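Local coordinates for hypothetical protein (Trypanosoma cruzi, PDB 1YZV), which is of unknown function but belongs to the isochorismatase family and may be a ribonuclease, at residues 17-22 with 110-115; 11-16 with 135-140; 93-98 with 125-130; 46-51 with 171-176. All blocks are in the same frame, centred on the assembly; numbering follows the deposited sequence.

Interaction 1. Residues 17-22 with 110-115; sequences GSCKTA and VEQVVL
A22 makes the tight part of this contact with Q112, V113 and V114. A22 N donates to Q112 O at 3.0 Å, and V114 N donates to A22 O at 2.8 Å. The A22 methyl lies 4.0 Å from V113 CG2 and equally far from V110 CG1, on a face where V113 also meets L131 of helix 120-133. On the other face, Q112 NE2 donates to T21 OG1 at 3.0 Å, while Q112 OE1 accepts from K14 N. The NE2 bond is nearly straight (165°), and the hydroxyl lies close to the amide plane. L180 of helix 173-181 touches both side chains. Residues 20-22 and 110-115 lie on neighbouring parallel strands in the middle of the six-stranded sheet of the isochorismatase fold. Between the K20-V110 and T21-Q112 pairs the register slips by one residue, a beta bulge. Before the slip the backbone pairing is weaker: E111 N bonds to K20 O only weakly. C19 SG lies between its backbone N and carbonyl carbon (chi1 61°) and sits 3.5 Å from Q112 CD. C19 CB meets E111 CD at the same distance. E111 OE1 forms a salt bridge with K14. The loose side is toward solvent, where a water donates to E111 OE2 at 2.7 Å and weakly to S18 O.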
# COMPACT_ATOMS: atom_id res chain seq x y z
N GLY A 17 -9.98 -29.30 -1.70
CA GLY A 17 -9.85 -30.61 -1.05
C GLY A 17 -8.83 -30.70 0.07
O GLY A 17 -8.74 -31.70 0.77
N SER A 18 -7.96 -29.72 0.17
CA SER A 18 -6.90 -29.71 1.15
C SER A 18 -7.42 -29.49 2.60
O SER A 18 -6.80 -29.87 3.58
CB SER A 18 -5.93 -28.58 0.74
OG SER A 18 -4.66 -28.76 1.29
N CYS A 19 -8.46 -28.71 2.72
CA CYS A 19 -9.01 -28.32 4.00
C CYS A 19 -10.42 -27.87 3.70
O CYS A 19 -10.79 -27.74 2.53
CB CYS A 19 -8.19 -27.20 4.62
SG CYS A 19 -8.11 -25.63 3.65
N LYS A 20 -11.21 -27.69 4.74
CA LYS A 20 -12.53 -27.12 4.57
C LYS A 20 -12.50 -25.57 4.61
O LYS A 20 -11.57 -24.98 5.17
CB LYS A 20 -13.41 -27.68 5.64
CG LYS A 20 -14.85 -27.43 5.46
CD LYS A 20 -15.63 -28.60 6.10
CE LYS A 20 -17.09 -28.23 6.27
NZ LYS A 20 -17.88 -29.37 6.85
N THR A 21 -13.38 -24.97 3.78
CA THR A 21 -13.48 -23.52 3.63
C THR A 21 -14.84 -23.04 4.13
O THR A 21 -15.85 -23.67 3.81
CB THR A 21 -13.36 -23.12 2.12
OG1 THR A 21 -12.15 -23.66 1.61
CG2 THR A 21 -13.34 -21.63 1.92
N ALA A 22 -14.86 -21.98 4.95
CA ALA A 22 -16.13 -21.37 5.41
C ALA A 22 -16.34 -20.08 4.64
O ALA A 22 -15.42 -19.28 4.47
CB ALA A 22 -16.10 -21.08 6.91
N VAL A 110 -11.30 -26.66 9.31
CA VAL A 110 -11.75 -25.39 8.74
C VAL A 110 -10.62 -24.37 8.86
O VAL A 110 -10.48 -23.68 9.86
CB VAL A 110 -13.02 -24.83 9.42
CG1 VAL A 110 -13.50 -23.59 8.67
CG2 VAL A 110 -14.11 -25.88 9.45
N GLU A 111 -9.75 -24.39 7.87
CA GLU A 111 -8.51 -23.65 7.93
C GLU A 111 -8.61 -22.25 7.35
O GLU A 111 -7.76 -21.41 7.66
CB GLU A 111 -7.40 -24.37 7.16
CG GLU A 111 -6.86 -25.60 7.85
CD GLU A 111 -5.77 -26.32 7.02
OE1 GLU A 111 -5.08 -25.64 6.20
OE2 GLU A 111 -5.61 -27.54 7.20
N GLN A 112 -9.59 -22.02 6.49
CA GLN A 112 -9.68 -20.78 5.71
C GLN A 112 -11.12 -20.31 5.53
O GLN A 112 -12.04 -21.10 5.46
CB GLN A 112 -8.96 -20.93 4.38
CG GLN A 112 -9.59 -21.97 3.44
CD GLN A 112 -8.66 -22.44 2.35
OE1 GLN A 112 -7.41 -22.28 2.42
NE2 GLN A 112 -9.26 -23.01 1.28
N VAL A 113 -11.28 -18.99 5.62
CA VAL A 113 -12.58 -18.33 5.59
C VAL A 113 -12.52 -17.30 4.49
O VAL A 113 -11.50 -16.56 4.38
CB VAL A 113 -12.87 -17.67 6.96
CG1 VAL A 113 -14.06 -16.70 6.87
CG2 VAL A 113 -13.06 -18.81 8.10
N VAL A 114 -13.52 -17.34 3.63
CA VAL A 114 -13.77 -16.32 2.65
C VAL A 114 -14.84 -15.41 3.24
O VAL A 114 -15.97 -15.85 3.53
CB VAL A 114 -14.25 -16.95 1.32
CG1 VAL A 114 -14.72 -15.89 0.34
CG2 VAL A 114 -13.12 -17.79 0.72
N LEU A 115 -14.50 -14.13 3.38
CA LEU A 115 -15.30 -13.17 4.15
C LEU A 115 -15.71 -11.97 3.30
O LEU A 115 -14.87 -11.36 2.62
CB LEU A 115 -14.51 -12.68 5.36
CG LEU A 115 -15.03 -11.52 6.26
CD1 LEU A 115 -16.40 -11.88 6.91
CD2 LEU A 115 -13.97 -11.20 7.36
O HOH W 1 -7.03 -29.86 7.00

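Interaction 2. Residues 11-16 with 135-140; sequences RLLKHY and KKKVVI
The loop that precedes strand 20-26 packs against the start of strand 137-146, with L12 and L13 meeting K137 and V139. The strand belongs to the parallel sheet, and the loop crosses one face of it. K137 reaches the loop with its amine. CG is anti to the backbone N (chi1 178°), and the chain bends only farther out, at chi3 and chi4. NZ then donates to L12 O at 2.8 Å. The amine stands above the carbonyl plane, 42° out of it. CE follows at 3.4 Å from L12 O, and CD passes 4.1 Å from L13 CA. One step deeper the contact is apolar. L13 CD2 meets V139 CG2 at 3.6 Å, the two side chains crossing at a slant, and I176 of helix 173-181 packs on both. R11, in the same loop, forms a salt bridge with D166 of the second subunit and a cation-pi contact with its W163. L12 O also bonds to S10 OG, so two groups grip this carbonyl. K14 NZ lies 5.8 Å from K137 NZ. The two like charges probably repel, an effect that the salt bridge from K14 to E111 should ease.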
# COMPACT_ATOMS: atom_id res chain seq x y z
N ARG A 11 0.41 -18.96 0.93
CA ARG A 11 0.01 -17.58 0.90
C ARG A 11 -1.39 -17.32 0.34
O ARG A 11 -2.08 -16.47 0.85
CB ARG A 11 1.06 -16.69 0.25
CG ARG A 11 1.29 -16.91 -1.13
CD ARG A 11 2.44 -16.05 -1.55
NE ARG A 11 3.71 -16.45 -0.93
CZ ARG A 11 4.31 -15.80 0.07
NH1 ARG A 11 3.84 -14.67 0.57
NH2 ARG A 11 5.48 -16.25 0.48
N LEU A 12 -1.85 -18.16 -0.58
CA LEU A 12 -3.18 -18.06 -1.13
C LEU A 12 -4.03 -19.15 -0.49
O LEU A 12 -3.50 -20.01 0.22
CB LEU A 12 -3.12 -18.26 -2.63
CG LEU A 12 -2.36 -17.18 -3.44
CD1 LEU A 12 -2.26 -17.62 -4.85
CD2 LEU A 12 -3.02 -15.83 -3.29
N LEU A 13 -5.34 -19.13 -0.78
CA LEU A 13 -6.23 -20.20 -0.34
C LEU A 13 -5.69 -21.52 -0.88
O LEU A 13 -5.13 -21.57 -1.97
CB LEU A 13 -7.64 -19.98 -0.88
CG LEU A 13 -8.40 -18.81 -0.27
CD1 LEU A 13 -9.57 -18.47 -1.16
CD2 LEU A 13 -8.87 -19.14 1.15
N LYS A 14 -5.76 -22.56 -0.07
CA LYS A 14 -5.47 -23.92 -0.50
C LYS A 14 -6.62 -24.43 -1.37
O LYS A 14 -7.77 -23.90 -1.34
CB LYS A 14 -5.32 -24.84 0.71
CG LYS A 14 -4.08 -24.53 1.58
CD LYS A 14 -3.90 -25.52 2.73
CE LYS A 14 -2.63 -25.21 3.53
NZ LYS A 14 -2.55 -26.00 4.82
N HIS A 15 -6.30 -25.46 -2.14
CA HIS A 15 -7.27 -26.15 -2.95
C HIS A 15 -8.37 -26.69 -2.04
O HIS A 15 -8.09 -27.11 -0.90
CB HIS A 15 -6.59 -27.31 -3.71
CG HIS A 15 -7.48 -27.93 -4.72
ND1 HIS A 15 -8.46 -28.85 -4.38
CD2 HIS A 15 -7.60 -27.73 -6.05
CE1 HIS A 15 -9.13 -29.19 -5.47
NE2 HIS A 15 -8.66 -28.48 -6.49
N TYR A 16 -9.60 -26.64 -2.55
CA TYR A 16 -10.75 -26.98 -1.75
C TYR A 16 -10.69 -28.35 -1.10
O TYR A 16 -11.34 -28.55 -0.05
CB TYR A 16 -12.06 -26.83 -2.53
CG TYR A 16 -12.25 -27.78 -3.69
CD1 TYR A 16 -12.70 -29.09 -3.49
CD2 TYR A 16 -12.04 -27.36 -4.99
CE1 TYR A 16 -12.86 -29.99 -4.55
CE2 TYR A 16 -12.24 -28.23 -6.08
CZ TYR A 16 -12.71 -29.54 -5.85
OH TYR A 16 -12.85 -30.41 -6.93
N LYS A 135 -5.98 -17.96 14.48
CA LYS A 135 -4.96 -18.48 13.58
C LYS A 135 -5.58 -19.13 12.34
O LYS A 135 -5.05 -20.09 11.80
CB LYS A 135 -3.99 -19.42 14.31
CG LYS A 135 -3.27 -18.73 15.49
CD LYS A 135 -2.30 -19.71 16.17
CE LYS A 135 -1.78 -19.23 17.57
NZ LYS A 135 -1.07 -20.36 18.37
N LYS A 136 -6.66 -18.53 11.84
CA LYS A 136 -7.25 -18.95 10.58
C LYS A 136 -6.72 -18.04 9.46
O LYS A 136 -6.40 -16.88 9.69
CB LYS A 136 -8.77 -18.87 10.65
CG LYS A 136 -9.44 -19.63 11.81
CD LYS A 136 -9.25 -21.12 11.67
CE LYS A 136 -9.95 -21.90 12.77
NZ LYS A 136 -9.88 -23.39 12.50
N LYS A 137 -6.70 -18.56 8.24
CA LYS A 137 -6.47 -17.76 7.03
C LYS A 137 -7.78 -17.11 6.70
O LYS A 137 -8.85 -17.72 6.85
CB LYS A 137 -6.02 -18.68 5.86
CG LYS A 137 -5.79 -17.90 4.50
CD LYS A 137 -5.32 -18.84 3.38
CE LYS A 137 -3.81 -19.19 3.49
NZ LYS A 137 -3.51 -20.58 2.95
N VAL A 138 -7.75 -15.84 6.38
CA VAL A 138 -8.98 -15.12 6.02
C VAL A 138 -8.76 -14.25 4.78
O VAL A 138 -7.74 -13.56 4.65
CB VAL A 138 -9.61 -14.36 7.25
CG1 VAL A 138 -8.64 -13.54 7.98
CG2 VAL A 138 -10.82 -13.51 6.83
N VAL A 139 -9.64 -14.42 3.79
CA VAL A 139 -9.52 -13.71 2.52
C VAL A 139 -10.76 -12.88 2.35
O VAL A 139 -11.89 -13.41 2.48
CB VAL A 139 -9.36 -14.70 1.36
CG1 VAL A 139 -9.06 -13.95 0.03
CG2 VAL A 139 -8.24 -15.62 1.69
N ILE A 140 -10.55 -11.58 2.24
CA ILE A 140 -11.64 -10.65 2.07
C ILE A 140 -11.98 -10.63 0.55
O ILE A 140 -11.11 -10.37 -0.27
CB ILE A 140 -11.27 -9.23 2.57
CG1 ILE A 140 -10.66 -9.25 3.97
CG2 ILE A 140 -12.44 -8.28 2.48
CD1 ILE A 140 -11.55 -9.81 5.00

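Interaction 3. Residues 93-98 with 125-130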
# COMPACT_ATOMS: atom_id res chain seq x y z
N ARG A 93 -22.99 -8.63 18.58
CA ARG A 93 -21.53 -8.47 18.46
C ARG A 93 -21.17 -8.07 17.01
O ARG A 93 -21.85 -8.49 16.06
CB ARG A 93 -20.83 -9.77 18.82
CG ARG A 93 -19.29 -9.66 18.89
CD ARG A 93 -18.60 -10.98 18.95
NE ARG A 93 -19.04 -11.79 20.07
CZ ARG A 93 -18.35 -12.79 20.61
NH1 ARG A 93 -17.15 -13.15 20.13
NH2 ARG A 93 -18.91 -13.49 21.58
N PHE A 94 -20.16 -7.21 16.82
CA PHE A 94 -19.89 -6.75 15.45
C PHE A 94 -19.17 -7.88 14.69
O PHE A 94 -19.63 -8.31 13.62
CB PHE A 94 -19.10 -5.44 15.44
CG PHE A 94 -19.82 -4.31 16.10
CD1 PHE A 94 -21.18 -4.12 15.90
CD2 PHE A 94 -19.16 -3.47 16.96
CE1 PHE A 94 -21.87 -3.11 16.56
CE2 PHE A 94 -19.78 -2.39 17.53
CZ PHE A 94 -21.18 -2.25 17.39
N ALA A 95 -18.17 -8.47 15.32
CA ALA A 95 -17.55 -9.72 14.77
C ALA A 95 -18.53 -10.90 14.71
O ALA A 95 -19.37 -11.09 15.59
CB ALA A 95 -16.32 -10.09 15.55
N MET A 96 -18.38 -11.75 13.68
CA MET A 96 -19.30 -12.84 13.42
C MET A 96 -19.05 -14.04 14.33
O MET A 96 -19.89 -14.94 14.36
CB MET A 96 -19.22 -13.30 11.96
CG MET A 96 -19.66 -12.26 10.96
SD MET A 96 -19.39 -12.87 9.28
CE MET A 96 -20.49 -14.27 9.20
N LEU A 97 -18.01 -13.99 15.17
CA LEU A 97 -17.54 -15.19 15.87
C LEU A 97 -18.23 -15.39 17.20
O LEU A 97 -17.60 -15.48 18.27
CB LEU A 97 -16.01 -15.18 16.04
CG LEU A 97 -15.25 -15.41 14.73
CD1 LEU A 97 -13.78 -15.29 15.05
CD2 LEU A 97 -15.54 -16.81 14.19
N VAL A 98 -19.55 -15.40 17.11
CA VAL A 98 -20.39 -15.54 18.28
C VAL A 98 -20.45 -17.02 18.66
O VAL A 98 -20.10 -17.89 17.85
CB VAL A 98 -21.77 -14.92 18.02
CG1 VAL A 98 -21.63 -13.39 17.78
CG2 VAL A 98 -22.46 -15.55 16.81
N LEU A 125 -14.20 -5.96 9.16
CA LEU A 125 -12.95 -5.70 9.82
C LEU A 125 -12.77 -6.49 11.12
O LEU A 125 -11.70 -7.07 11.35
CB LEU A 125 -12.82 -4.21 10.13
CG LEU A 125 -11.50 -3.77 10.77
CD1 LEU A 125 -10.34 -4.07 9.87
CD2 LEU A 125 -11.52 -2.28 11.18
N GLN A 126 -13.72 -6.34 12.04
CA GLN A 126 -13.64 -7.01 13.32
C GLN A 126 -13.69 -8.56 13.24
O GLN A 126 -13.06 -9.24 14.04
CB GLN A 126 -14.68 -6.47 14.33
CG GLN A 126 -14.50 -4.97 14.54
CD GLN A 126 -15.24 -4.40 15.69
OE1 GLN A 126 -15.52 -5.10 16.69
NE2 GLN A 126 -15.58 -3.12 15.58
N THR A 127 -14.42 -9.09 12.28
CA THR A 127 -14.44 -10.54 12.03
C THR A 127 -13.07 -11.03 11.55
O THR A 127 -12.59 -12.06 12.00
CB THR A 127 -15.57 -10.91 11.02
OG1 THR A 127 -16.85 -10.48 11.51
CG2 THR A 127 -15.61 -12.40 10.74
N ALA A 128 -12.45 -10.30 10.62
CA ALA A 128 -11.12 -10.65 10.14
C ALA A 128 -10.14 -10.69 11.31
O ALA A 128 -9.36 -11.63 11.42
CB ALA A 128 -10.62 -9.66 9.08
N ALA A 129 -10.16 -9.66 12.14
CA ALA A 129 -9.28 -9.61 13.28
C ALA A 129 -9.49 -10.80 14.20
O ALA A 129 -8.53 -11.38 14.69
CB ALA A 129 -9.47 -8.28 14.04
N ALA A 130 -10.75 -11.10 14.51
CA ALA A 130 -11.10 -12.24 15.38
C ALA A 130 -10.62 -13.60 14.79
O ALA A 130 -10.07 -14.44 15.50
CB ALA A 130 -12.61 -12.26 15.63
O HOH W 2 -16.83 -7.35 17.67
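L97 is the centre of an inverse gamma turn, and its CD1 is modelled 3.3 Å from A130 CB, closer than carbon atoms usually pack, so the exact spacing is doubtful. The turn is closed by V98 N donating to M96 O at 2.8 Å. It belongs to the loop after strand 87-91, which lies along helix 120-133 of the alpha/beta isochorismatase fold. The loop is held by a helix side chain. T127 OG1 is anti to its carbonyl carbon (chi1 -58°) and accepts from M96 N at 2.9 Å, with a bent N-H...O angle of 144°. The same hydroxyl bonds to C123 O, one turn back in the helix. M96 CG lies 3.4 Å from T127 OG1. The methionine then bends at chi3 and packs on F24 and C26 of strand 20-26. A95 fills the middle of the contact, its CB 3.7 Å from Q126 O and also facing A130 CB. F94 and Q126 lie side by side and point the same way, with ring and amide planes almost perpendicular (89°). Q126 OE1 is at the edge of the ring, in its plane. The amide nitrogen turns to another chain and bonds to M178 O of the third subunit. A water joins the two segments: it accepts from A95 N at 2.9 Å and donates to Q126 OE1 at 2.8 Å.

Interaction 4. Residues 46-51 with 171-176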
# COMPACT_ATOMS: atom_id res chain seq x y z
N ALA A 46 -22.48 -12.72 -2.82
CA ALA A 46 -23.13 -13.71 -1.95
C ALA A 46 -23.71 -14.90 -2.75
O ALA A 46 -23.51 -16.07 -2.38
CB ALA A 46 -24.22 -13.05 -1.09
N ASN A 47 -24.34 -14.57 -3.87
CA ASN A 47 -24.86 -15.55 -4.81
C ASN A 47 -23.82 -16.38 -5.56
O ASN A 47 -23.96 -17.60 -5.72
CB ASN A 47 -25.81 -14.87 -5.79
CG ASN A 47 -27.15 -14.56 -5.17
OD1 ASN A 47 -27.58 -15.24 -4.24
ND2 ASN A 47 -27.78 -13.44 -5.61
N ARG A 48 -22.71 -15.74 -5.91
CA ARG A 48 -21.61 -16.43 -6.53
C ARG A 48 -21.02 -17.48 -5.59
O ARG A 48 -20.74 -18.63 -5.98
CB ARG A 48 -20.55 -15.40 -6.94
CG ARG A 48 -19.25 -15.99 -7.37
CD ARG A 48 -18.37 -14.95 -8.01
NE ARG A 48 -18.79 -14.62 -9.36
CZ ARG A 48 -18.14 -13.77 -10.16
NH1 ARG A 48 -17.04 -13.13 -9.71
NH2 ARG A 48 -18.53 -13.64 -11.42
N PHE A 49 -20.75 -17.06 -4.36
CA PHE A 49 -20.21 -18.00 -3.35
C PHE A 49 -21.22 -19.06 -2.91
O PHE A 49 -20.83 -20.19 -2.59
CB PHE A 49 -19.67 -17.25 -2.14
CG PHE A 49 -18.44 -16.38 -2.45
CD1 PHE A 49 -17.43 -16.84 -3.26
CD2 PHE A 49 -18.23 -15.21 -1.73
CE1 PHE A 49 -16.27 -16.07 -3.47
CE2 PHE A 49 -17.09 -14.43 -1.93
CZ PHE A 49 -16.11 -14.86 -2.80
N ALA A 50 -22.50 -18.71 -2.96
CA ALA A 50 -23.56 -19.72 -2.72
C ALA A 50 -23.49 -20.80 -3.77
O ALA A 50 -23.50 -21.98 -3.43
CB ALA A 50 -24.96 -19.08 -2.67
N GLY A 51 -23.35 -20.42 -5.05
CA GLY A 51 -23.20 -21.37 -6.13
C GLY A 51 -21.92 -22.19 -6.01
O GLY A 51 -21.92 -23.41 -6.22
N SER A 171 -8.73 -10.02 -1.70
CA SER A 171 -8.82 -10.54 -3.07
C SER A 171 -10.20 -10.20 -3.64
O SER A 171 -10.87 -9.28 -3.15
CB SER A 171 -8.52 -12.06 -3.07
OG SER A 171 -8.28 -12.56 -4.38
N THR A 172 -10.50 -10.75 -4.81
CA THR A 172 -11.84 -10.57 -5.42
C THR A 172 -12.48 -11.94 -5.59
O THR A 172 -11.79 -12.93 -5.74
CB THR A 172 -11.78 -9.84 -6.78
OG1 THR A 172 -10.91 -10.54 -7.66
CG2 THR A 172 -11.28 -8.41 -6.61
N SER A 173 -13.81 -11.97 -5.74
CA SER A 173 -14.54 -13.24 -5.84
C SER A 173 -14.06 -14.14 -6.99
O SER A 173 -13.89 -15.37 -6.83
CB SER A 173 -16.07 -12.98 -5.91
OG SER A 173 -16.45 -12.22 -7.09
N GLU A 174 -13.72 -13.54 -8.13
CA GLU A 174 -13.29 -14.35 -9.25
C GLU A 174 -11.91 -15.00 -8.99
O GLU A 174 -11.71 -16.19 -9.25
CB GLU A 174 -13.27 -13.53 -10.55
CG GLU A 174 -12.97 -14.40 -11.74
CD GLU A 174 -13.16 -13.69 -13.05
OE1 GLU A 174 -14.34 -13.53 -13.47
OE2 GLU A 174 -12.13 -13.34 -13.64
N SER A 175 -11.02 -14.23 -8.36
CA SER A 175 -9.72 -14.68 -7.98
C SER A 175 -9.82 -15.78 -6.94
O SER A 175 -9.20 -16.83 -7.11
CB SER A 175 -8.88 -13.55 -7.45
OG SER A 175 -7.53 -13.92 -7.35
N ILE A 176 -10.77 -15.60 -6.03
CA ILE A 176 -11.03 -16.56 -4.95
C ILE A 176 -11.53 -17.90 -5.52
O ILE A 176 -10.96 -18.97 -5.22
CB ILE A 176 -11.96 -15.95 -3.92
CG1 ILE A 176 -11.22 -14.87 -3.12
CG2 ILE A 176 -12.62 -17.00 -3.01
CD1 ILE A 176 -12.13 -13.88 -2.42
O HOH W 3 -16.34 -11.94 -12.44
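S173 OG is gripped by two groups: R48 NH1, which donates to it at 2.8 Å, and D143 OD2 of strand 137-146. S173 stands in the first turn of helix 173-181, just after the N-cap residue T172. R48 comes from helix 39-56. The two helices pack side by side against the parallel sheet of the isochorismatase fold. R48 reaches across with CG anti to the backbone N (chi1 170°) and a bend at chi3. Its bond to the serine is bent, with an N-H...O angle of 137°, and the hydroxyl is tilted 23° from the guanidinium plane. R48 CD also lies close, 3.5 Å from S173 OG. The other end of the guanidinium has its own partners. NH2 bonds to L195 O and donates to a water at 3.0 Å. That water donates to E174 OE1 at 2.8 Å, so the link to the acid is indirect. NH1 and E174 OE1 are 4.6 Å apart, so some attraction between the charges is likely. E174 OE2 instead bonds to H121 NE2 of the second subunit. A sulfate ion, probably from the crystallisation liquor, lies about 5 Å from the R48 side chain. Beside the polar group the contact is apolar. F49 also meets the rings of F23 and W116, and both F49 and I176 touch V114 and A141 of the sheet. F49 CZ packs on S173 CB at 3.6 Å. The F49 and I176 side chains cross at about a right angle, with F49 CE1 3.8 Å from I176 CG2.

In the fold
Interactions 1 and 2 are neighbours, their centres about 7 Å apart, and share the sheet through the adjacent strands 110-118 and 137-146. Interaction 4 lies about 14 Å from each, centre to centre, and meets both through I176. Interaction 3 touches interaction 1 through L115, but its nearest atoms are about 11 Å from interaction 4, on the opposite side of the chain's centre. Along the chain, interaction 1 is nested within the loop closed by interaction 2, and interaction 3 within those closed by interactions 2 and 4. Distant parts of the sequence thus meet around one sheet. Interactions 2 and 4 touch the second subunit and interaction 3 the third, which ties the fold to the four-chain assembly.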